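Local coordinates for protein processed glycerol phosphate lipoteichoic acid synthase 2 (Bacillus subtilis, PDB 2W8D) that folds into a sulfatase-family domain of the alkaline phosphatase superfamily and binds a magnesium ion, at residues A[37-42]-A[229-234]; A[54-59]-A[223-228]. All coordinates share one frame; numbering follows the deposited sequence.

Interaction 1 (A[37-42]-A[229-234]). With MG (magnesium ion), chain C.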
ATOM      1  N   VAL A  37      -6.948  -1.794  -3.509  1.00 12.87           N
ATOM      2  CA  VAL A  37      -6.458  -3.094  -3.976  1.00 12.62           C
ATOM      3  C   VAL A  37      -4.980  -3.256  -3.666  1.00 13.71           C
ATOM      4  O   VAL A  37      -4.162  -2.474  -4.126  1.00 14.77           O
ATOM      5  CB  VAL A  37      -6.617  -3.296  -5.496  1.00 12.54           C
ATOM      6  CG1 VAL A  37      -6.174  -4.701  -5.864  1.00  9.34           C
ATOM      7  CG2 VAL A  37      -8.086  -3.014  -5.926  1.00  8.10           C
ATOM      8  N   SER A  38      -4.654  -4.268  -2.871  1.00 14.08           N
ATOM      9  CA  SER A  38      -3.287  -4.619  -2.579  1.00 14.58           C
ATOM     10  C   SER A  38      -2.807  -5.615  -3.617  1.00 15.10           C
ATOM     11  O   SER A  38      -3.289  -6.748  -3.666  1.00 15.73           O
ATOM     12  CB  SER A  38      -3.213  -5.235  -1.173  1.00 13.97           C
ATOM     13  OG  SER A  38      -1.988  -5.914  -0.954  1.00 16.48           O
ATOM     14  N   LEU A  39      -1.846  -5.182  -4.438  1.00 16.30           N
ATOM     15  CA  LEU A  39      -1.246  -5.956  -5.544  1.00 15.85           C
ATOM     16  C   LEU A  39      -0.050  -6.723  -5.040  1.00 16.30           C
ATOM     17  O   LEU A  39       1.059  -6.168  -4.935  1.00 18.00           O
ATOM     18  CB  LEU A  39      -0.784  -4.997  -6.626  1.00 15.62           C
ATOM     19  CG  LEU A  39      -1.868  -4.080  -7.190  1.00 17.61           C
ATOM     20  CD1 LEU A  39      -1.298  -3.058  -8.141  1.00 15.04           C
ATOM     21  CD2 LEU A  39      -2.954  -4.889  -7.892  1.00 17.16           C
ATOM     22  N   GLU A  40      -0.260  -7.989  -4.710  1.00 15.91           N
ATOM     23  CA  GLU A  40       0.726  -8.818  -4.029  1.00 15.63           C
ATOM     24  C   GLU A  40       2.097  -8.852  -4.722  1.00 16.20           C
ATOM     25  O   GLU A  40       2.191  -9.214  -5.926  1.00 15.88           O
ATOM     26  CB  GLU A  40       0.182 -10.258  -3.936  1.00 15.86           C
ATOM     27  CG  GLU A  40       1.001 -11.235  -3.105  1.00 15.20           C
ATOM     28  CD  GLU A  40       1.449 -10.685  -1.756  1.00 16.12           C
ATOM     29  OE1 GLU A  40       0.585 -10.368  -0.888  1.00 14.09           O
ATOM     30  OE2 GLU A  40       2.688 -10.558  -1.571  1.00 15.86           O
ATOM     31  N   SER A  41       3.143  -8.506  -3.954  1.00 15.80           N
ATOM     32  CA  SER A  41       4.547  -8.699  -4.353  1.00 15.92           C
ATOM     33  C   SER A  41       4.916  -8.017  -5.672  1.00 16.65           C
ATOM     34  O   SER A  41       5.894  -8.399  -6.308  1.00 16.28           O
ATOM     35  CB  SER A  41       4.864 -10.189  -4.470  1.00 15.43           C
ATOM     36  OG  SER A  41       4.822 -10.854  -3.219  1.00 16.03           O
ATOM     37  N   LEU A  42       4.121  -7.024  -6.081  1.00 17.29           N
ATOM     38  CA  LEU A  42       4.318  -6.337  -7.363  1.00 17.65           C
ATOM     39  C   LEU A  42       5.237  -5.104  -7.260  1.00 17.84           C
ATOM     40  O   LEU A  42       4.942  -4.147  -6.537  1.00 18.84           O
ATOM     41  CB  LEU A  42       2.967  -5.950  -7.950  1.00 16.83           C
ATOM     42  CG  LEU A  42       3.096  -5.516  -9.416  1.00 19.38           C
ATOM     43  CD1 LEU A  42       3.474  -6.703 -10.311  1.00 18.50           C
ATOM     44  CD2 LEU A  42       1.826  -4.821  -9.910  1.00 18.32           C
ATOM     45  N   HIS A 229       1.512 -11.293 -14.835  1.00 12.89           N
ATOM     46  CA  HIS A 229       0.645 -11.155 -16.006  1.00 13.81           C
ATOM     47  C   HIS A 229      -0.758 -11.597 -15.607  1.00 14.36           C
ATOM     48  O   HIS A 229      -1.706 -10.918 -15.923  1.00 14.99           O
ATOM     49  CB  HIS A 229       1.198 -11.975 -17.195  1.00 13.38           C
ATOM     50  CG  HIS A 229       0.418 -11.842 -18.477  1.00 13.68           C
ATOM     51  ND1 HIS A 229       0.482 -10.725 -19.284  1.00 13.25           N
ATOM     52  CD2 HIS A 229      -0.411 -12.708 -19.112  1.00 12.24           C
ATOM     53  CE1 HIS A 229      -0.277 -10.908 -20.354  1.00 11.48           C
ATOM     54  NE2 HIS A 229      -0.823 -12.106 -20.273  1.00  9.84           N
ATOM     55  N   TYR A 230      -0.870 -12.695 -14.852  1.00 14.82           N
ATOM     56  CA  TYR A 230      -2.150 -13.148 -14.336  1.00 14.98           C
ATOM     57  C   TYR A 230      -2.844 -12.086 -13.426  1.00 15.72           C
ATOM     58  O   TYR A 230      -4.068 -11.814 -13.571  1.00 16.58           O
ATOM     59  CB  TYR A 230      -1.998 -14.519 -13.637  1.00 15.02           C
ATOM     60  CG  TYR A 230      -3.289 -15.053 -13.042  1.00 13.76           C
ATOM     61  CD1 TYR A 230      -4.164 -15.832 -13.805  1.00 13.97           C
ATOM     62  CD2 TYR A 230      -3.656 -14.736 -11.733  1.00 12.27           C
ATOM     63  CE1 TYR A 230      -5.356 -16.302 -13.268  1.00 12.91           C
ATOM     64  CE2 TYR A 230      -4.820 -15.188 -11.187  1.00 13.54           C
ATOM     65  CZ  TYR A 230      -5.678 -15.965 -11.970  1.00 13.34           C
ATOM     66  OH  TYR A 230      -6.831 -16.412 -11.432  1.00 13.78           O
ATOM     67  N   LEU A 231      -2.085 -11.515 -12.494  1.00 15.60           N
ATOM     68  CA  LEU A 231      -2.543 -10.405 -11.645  1.00 15.25           C
ATOM     69  C   LEU A 231      -3.112  -9.265 -12.516  1.00 15.26           C
ATOM     70  O   LEU A 231      -4.189  -8.744 -12.246  1.00 14.86           O
ATOM     71  CB  LEU A 231      -1.392  -9.879 -10.761  1.00 13.44           C
ATOM     72  CG  LEU A 231      -1.730  -8.761  -9.751  1.00 14.10           C
ATOM     73  CD1 LEU A 231      -3.055  -9.002  -8.993  1.00 11.58           C
ATOM     74  CD2 LEU A 231      -0.631  -8.532  -8.716  1.00 11.85           C
ATOM     75  N   ASP A 232      -2.380  -8.906 -13.557  1.00 15.08           N
ATOM     76  CA  ASP A 232      -2.796  -7.840 -14.449  1.00 16.57           C
ATOM     77  C   ASP A 232      -4.144  -8.115 -15.157  1.00 15.79           C
ATOM     78  O   ASP A 232      -4.976  -7.237 -15.254  1.00 15.65           O
ATOM     79  CB  ASP A 232      -1.715  -7.582 -15.476  1.00 16.79           C
ATOM     80  CG  ASP A 232      -1.995  -6.367 -16.322  1.00 20.10           C
ATOM     81  OD1 ASP A 232      -1.791  -5.255 -15.767  1.00 22.38           O
ATOM     82  OD2 ASP A 232      -2.386  -6.521 -17.525  1.00 21.31           O
ATOM     83  N   GLN A 233      -4.357  -9.335 -15.627  1.00 15.92           N
ATOM     84  CA  GLN A 233      -5.663  -9.728 -16.173  1.00 16.26           C
ATOM     85  C   GLN A 233      -6.788  -9.651 -15.150  1.00 16.24           C
ATOM     86  O   GLN A 233      -7.901  -9.268 -15.493  1.00 17.93           O
ATOM     87  CB  GLN A 233      -5.582 -11.113 -16.809  1.00 16.00           C
ATOM     88  CG  GLN A 233      -4.589 -11.145 -17.990  1.00 17.46           C
ATOM     89  CD  GLN A 233      -4.416 -12.525 -18.629  1.00 19.39           C
ATOM     90  OE1 GLN A 233      -4.513 -13.560 -17.962  1.00 21.09           O
ATOM     91  NE2 GLN A 233      -4.156 -12.539 -19.932  1.00 21.35           N
ATOM     92  N   SER A 234      -6.500 -10.011 -13.904  1.00 16.26           N
ATOM     93  CA  SER A 234      -7.456  -9.959 -12.809  1.00 16.18           C
ATOM     94  C   SER A 234      -7.894  -8.538 -12.525  1.00 15.55           C
ATOM     95  O   SER A 234      -9.047  -8.311 -12.231  1.00 16.03           O
ATOM     96  CB  SER A 234      -6.837 -10.517 -11.514  1.00 17.45           C
ATOM     97  OG  SER A 234      -6.354 -11.842 -11.660  1.00 20.17           O
TER
HETATM   98 MG    MG C1636       2.362  -9.668   0.278  1.00 14.90          MG
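L231 reaches from the helix that runs through 229-234 to the place where strand 33-39 gives way to a turn, and its CD2 methyl makes the nearest approach to each of L39, E40 and L42. CG of L231 lies anti to the backbone N (chi1 -177°), which carries the isobutyl end off the helix and toward the turn. There L231 CD2 lies 4.1 Å from L39 CB and 4.0 Å from the carbonyl oxygen E40 O, with L42 CB a little farther from it at 4.5 Å. A branched, wholly apolar side chain suits this buried position, since it meets two leucines and a stretch of backbone. N198 ND2 is hydrogen-bonded to E40 O and T195 OG1 to E40 N.

The type II turn from L39 to L42 divides the labour. L39 and L42, at its ends, serve the helix, and the weak bond from L42 N to L39 O spans it. E40 offers the helix mainly backbone, while its carboxylate turns away to the magnesium ion. The E40 side chain bends at chi2 (46°), and E40 OE1 and E40 OE2 bind the metal at 2.2 and 2.1 Å. E40 OE2 also accepts, through its anti lone pair, a 2.7 Å hydrogen bond from S41 OG, which helps fix the carboxylate's rotation. D258 and H259, following strand 251-257, and T84, a phosphothreonine, complete the protein ligands. Metal-binding residues gathered just beyond the C-terminal ends of neighbouring parallel strands, with a helix packed beside them, mark the alpha/beta fold of the alkaline phosphatase superfamily.

Interaction 2 (A[54-59]-A[223-228])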
ATOM      1  N   LYS A  54       6.262  -8.807 -25.692  1.00 20.12           N
ATOM      2  CA  LYS A  54       4.949  -8.849 -25.041  1.00 19.41           C
ATOM      3  C   LYS A  54       5.006  -8.194 -23.665  1.00 18.93           C
ATOM      4  O   LYS A  54       5.853  -8.532 -22.838  1.00 19.25           O
ATOM      5  CB  LYS A  54       4.427 -10.292 -24.879  1.00 19.96           C
ATOM      6  CG  LYS A  54       4.595 -11.180 -26.108  1.00 20.44           C
ATOM      7  CD  LYS A  54       3.556 -12.288 -26.164  1.00 21.45           C
ATOM      8  CE  LYS A  54       3.352 -12.728 -27.623  1.00 24.49           C
ATOM      9  NZ  LYS A  54       1.895 -12.975 -27.914  1.00 25.65           N
ATOM     10  N   GLU A  55       4.081  -7.278 -23.405  1.00 18.00           N
ATOM     11  CA  GLU A  55       4.025  -6.596 -22.125  1.00 16.89           C
ATOM     12  C   GLU A  55       3.592  -7.545 -21.025  1.00 16.42           C
ATOM     13  O   GLU A  55       2.762  -8.425 -21.236  1.00 16.15           O
ATOM     14  CB  GLU A  55       3.078  -5.422 -22.211  1.00 17.20           C
ATOM     15  CG  GLU A  55       3.519  -4.348 -23.199  1.00 19.30           C
ATOM     16  CD  GLU A  55       2.417  -3.362 -23.494  1.00 22.32           C
ATOM     17  OE1 GLU A  55       1.863  -2.781 -22.535  1.00 21.96           O
ATOM     18  OE2 GLU A  55       2.096  -3.173 -24.693  1.00 27.03           O
ATOM     19  N   VAL A  56       4.173  -7.365 -19.844  1.00 16.04           N
ATOM     20  CA  VAL A  56       3.905  -8.221 -18.715  1.00 14.36           C
ATOM     21  C   VAL A  56       2.644  -7.719 -18.047  1.00 14.40           C
ATOM     22  O   VAL A  56       1.762  -8.507 -17.716  1.00 14.57           O
ATOM     23  CB  VAL A  56       5.075  -8.225 -17.683  1.00 14.50           C
ATOM     24  CG1 VAL A  56       4.674  -9.042 -16.438  1.00 12.59           C
ATOM     25  CG2 VAL A  56       6.357  -8.771 -18.303  1.00 13.09           C
ATOM     26  N   THR A  57       2.545  -6.413 -17.824  1.00 14.53           N
ATOM     27  CA  THR A  57       1.321  -5.880 -17.182  1.00 14.48           C
ATOM     28  C   THR A  57       0.525  -4.861 -18.069  1.00 14.32           C
ATOM     29  O   THR A  57       0.416  -3.675 -17.719  1.00 14.42           O
ATOM     30  CB  THR A  57       1.636  -5.322 -15.778  1.00 14.83           C
ATOM     31  OG1 THR A  57       2.644  -4.314 -15.875  1.00 16.26           O
ATOM     32  CG2 THR A  57       2.172  -6.430 -14.857  1.00 14.29           C
ATOM     33  N   PRO A  58      -0.015  -5.320 -19.229  1.00 13.19           N
ATOM     34  CA  PRO A  58      -0.607  -4.354 -20.173  1.00 13.82           C
ATOM     35  C   PRO A  58      -1.755  -3.488 -19.619  1.00 14.44           C
ATOM     36  O   PRO A  58      -1.895  -2.325 -20.034  1.00 14.33           O
ATOM     37  CB  PRO A  58      -1.133  -5.242 -21.342  1.00 13.47           C
ATOM     38  CG  PRO A  58      -1.318  -6.623 -20.743  1.00 12.15           C
ATOM     39  CD  PRO A  58      -0.094  -6.694 -19.756  1.00 13.18           C
ATOM     40  N   PHE A  59      -2.583  -4.016 -18.717  1.00 14.48           N
ATOM     41  CA  PHE A  59      -3.627  -3.145 -18.151  1.00 14.80           C
ATOM     42  C   PHE A  59      -3.058  -2.036 -17.270  1.00 14.47           C
ATOM     43  O   PHE A  59      -3.449  -0.867 -17.389  1.00 13.99           O
ATOM     44  CB  PHE A  59      -4.698  -3.917 -17.372  1.00 15.41           C
ATOM     45  CG  PHE A  59      -5.934  -3.110 -17.115  1.00 15.20           C
ATOM     46  CD1 PHE A  59      -6.792  -2.774 -18.180  1.00 16.79           C
ATOM     47  CD2 PHE A  59      -6.216  -2.642 -15.828  1.00 14.16           C
ATOM     48  CE1 PHE A  59      -7.981  -2.029 -17.970  1.00 17.04           C
ATOM     49  CE2 PHE A  59      -7.365  -1.887 -15.583  1.00 15.79           C
ATOM     50  CZ  PHE A  59      -8.281  -1.584 -16.669  1.00 16.09           C
ATOM     51  N   ASN A 223       9.305 -17.127 -13.166  1.00 16.81           N
ATOM     52  CA  ASN A 223       7.861 -17.357 -12.979  1.00 16.74           C
ATOM     53  C   ASN A 223       7.148 -16.125 -12.446  1.00 16.47           C
ATOM     54  O   ASN A 223       5.914 -16.010 -12.515  1.00 17.24           O
ATOM     55  CB  ASN A 223       7.619 -18.539 -12.042  1.00 16.74           C
ATOM     56  CG  ASN A 223       8.003 -19.865 -12.672  1.00 18.40           C
ATOM     57  OD1 ASN A 223       8.174 -19.976 -13.886  1.00 19.53           O
ATOM     58  ND2 ASN A 223       8.157 -20.872 -11.844  1.00 19.91           N
ATOM     59  N   TYR A 224       7.930 -15.204 -11.899  1.00 15.73           N
ATOM     60  CA  TYR A 224       7.390 -13.936 -11.462  1.00 14.49           C
ATOM     61  C   TYR A 224       6.531 -13.306 -12.574  1.00 14.05           C
ATOM     62  O   TYR A 224       5.442 -12.833 -12.309  1.00 12.85           O
ATOM     63  CB  TYR A 224       8.538 -13.008 -11.106  1.00 14.15           C
ATOM     64  CG  TYR A 224       8.103 -11.727 -10.456  1.00 15.85           C
ATOM     65  CD1 TYR A 224       7.521 -11.719  -9.175  1.00 14.21           C
ATOM     66  CD2 TYR A 224       8.265 -10.514 -11.117  1.00 15.78           C
ATOM     67  CE1 TYR A 224       7.120 -10.523  -8.584  1.00 15.89           C
ATOM     68  CE2 TYR A 224       7.873  -9.310 -10.526  1.00 16.88           C
ATOM     69  CZ  TYR A 224       7.317  -9.310  -9.266  1.00 16.66           C
ATOM     70  OH  TYR A 224       6.974  -8.098  -8.709  1.00 12.96           O
ATOM     71  N   PHE A 225       7.057 -13.286 -13.796  1.00 13.78           N
ATOM     72  CA  PHE A 225       6.450 -12.547 -14.889  1.00 15.52           C
ATOM     73  C   PHE A 225       5.124 -13.134 -15.306  1.00 15.73           C
ATOM     74  O   PHE A 225       4.262 -12.381 -15.722  1.00 15.37           O
ATOM     75  CB  PHE A 225       7.361 -12.480 -16.122  1.00 15.76           C
ATOM     76  CG  PHE A 225       8.674 -11.850 -15.844  1.00 16.85           C
ATOM     77  CD1 PHE A 225       8.782 -10.451 -15.718  1.00 18.93           C
ATOM     78  CD2 PHE A 225       9.818 -12.631 -15.681  1.00 17.71           C
ATOM     79  CE1 PHE A 225      10.016  -9.833 -15.431  1.00 15.29           C
ATOM     80  CE2 PHE A 225      11.056 -12.014 -15.382  1.00 18.55           C
ATOM     81  CZ  PHE A 225      11.143 -10.617 -15.263  1.00 15.05           C
ATOM     82  N   GLN A 226       4.986 -14.463 -15.200  1.00 16.45           N
ATOM     83  CA  GLN A 226       3.732 -15.166 -15.449  1.00 17.37           C
ATOM     84  C   GLN A 226       2.642 -14.865 -14.435  1.00 16.44           C
ATOM     85  O   GLN A 226       1.504 -14.606 -14.821  1.00 15.63           O
ATOM     86  CB  GLN A 226       3.953 -16.675 -15.475  1.00 18.82           C
ATOM     87  CG  GLN A 226       4.846 -17.129 -16.582  1.00 22.85           C
ATOM     88  CD  GLN A 226       4.630 -18.579 -16.932  1.00 29.29           C
ATOM     89  OE1 GLN A 226       4.025 -19.328 -16.166  1.00 34.12           O
ATOM     90  NE2 GLN A 226       5.118 -18.987 -18.096  1.00 30.57           N
ATOM     91  N   SER A 227       2.962 -14.905 -13.140  1.00 15.96           N
ATOM     92  CA  SER A 227       1.925 -14.600 -12.153  1.00 15.73           C
ATOM     93  C   SER A 227       1.617 -13.110 -12.105  1.00 15.07           C
ATOM     94  O   SER A 227       0.492 -12.720 -11.798  1.00 14.99           O
ATOM     95  CB  SER A 227       2.203 -15.186 -10.755  1.00 16.01           C
ATOM     96  OG  SER A 227       3.574 -15.102 -10.469  1.00 19.23           O
ATOM     97  N   ALA A 228       2.598 -12.278 -12.440  1.00 14.23           N
ATOM     98  CA  ALA A 228       2.331 -10.841 -12.567  1.00 13.74           C
ATOM     99  C   ALA A 228       1.329 -10.590 -13.728  1.00 13.58           C
ATOM    100  O   ALA A 228       0.421  -9.775 -13.604  1.00 13.76           O
ATOM    101  CB  ALA A 228       3.618 -10.053 -12.787  1.00 11.81           C
TER
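V56 presses both of its methyl branches against the helix that runs through 223-228. V56 CG1 lies 3.4 Å from the carbonyl oxygen F225 O and 3.9 Å from A228 CB, while V56 CG2 meets the ring of F225 at CD1, also at 3.9 Å. A beta-branched residue fits here because its two methyls diverge: with CG1 anti to the backbone N (chi1 174°), one branch lies against backbone and alanine and the other against the ring of F225, the two side chains crossing at a slant. A228, with a single methyl, lets the loop come close to the helix. Next along the chain, the T57 methyl rests against a backbone carbonyl, T57 CG2 lying 4.0 Å from A228 O, with A228 CB slightly farther off at 4.4 Å.

The contact packs a connection of the alpha/beta sulfatase-family domain against helix 219-244: V56 and T57 link the short antiparallel pair of strands 50-51 and 54-55 to helix 58-65, which begins just after T57.

Further out, I51 touches V56, and I46 touches both T57 and F225, whose ring also meets that of F216. Backbone polar groups hold the loop in place, V56 O accepting a hydrogen bond from H229 ND1 and the V56 backbone pairing with Y49. One helical turn beyond A228, D232 OD1 accepts a hydrogen bond from the backbone N of L60, anchoring the first turn of helix 58-65.

In the fold
Both interactions draw on helix 219-244, through adjoining portions, and their centres lie about 9 Å apart. All the touching residues are buried, but interaction 1 is nearer the centre of the chain, where the helix meets a strand of the main sheet beside the magnesium site. Interaction 2 lies farther out, against a loop between a small strand pair and a helix. Each interface is mainly apolar side chains with some carbonyl contact, and lacks a direct hydrogen bond between its segments. Some polar links run between the two interactions: Y224 OH probably hydrogen-bonds to S41 O, and D232 OD2 probably accepts from F59 N. Metal coordination belongs to interaction 1 alone.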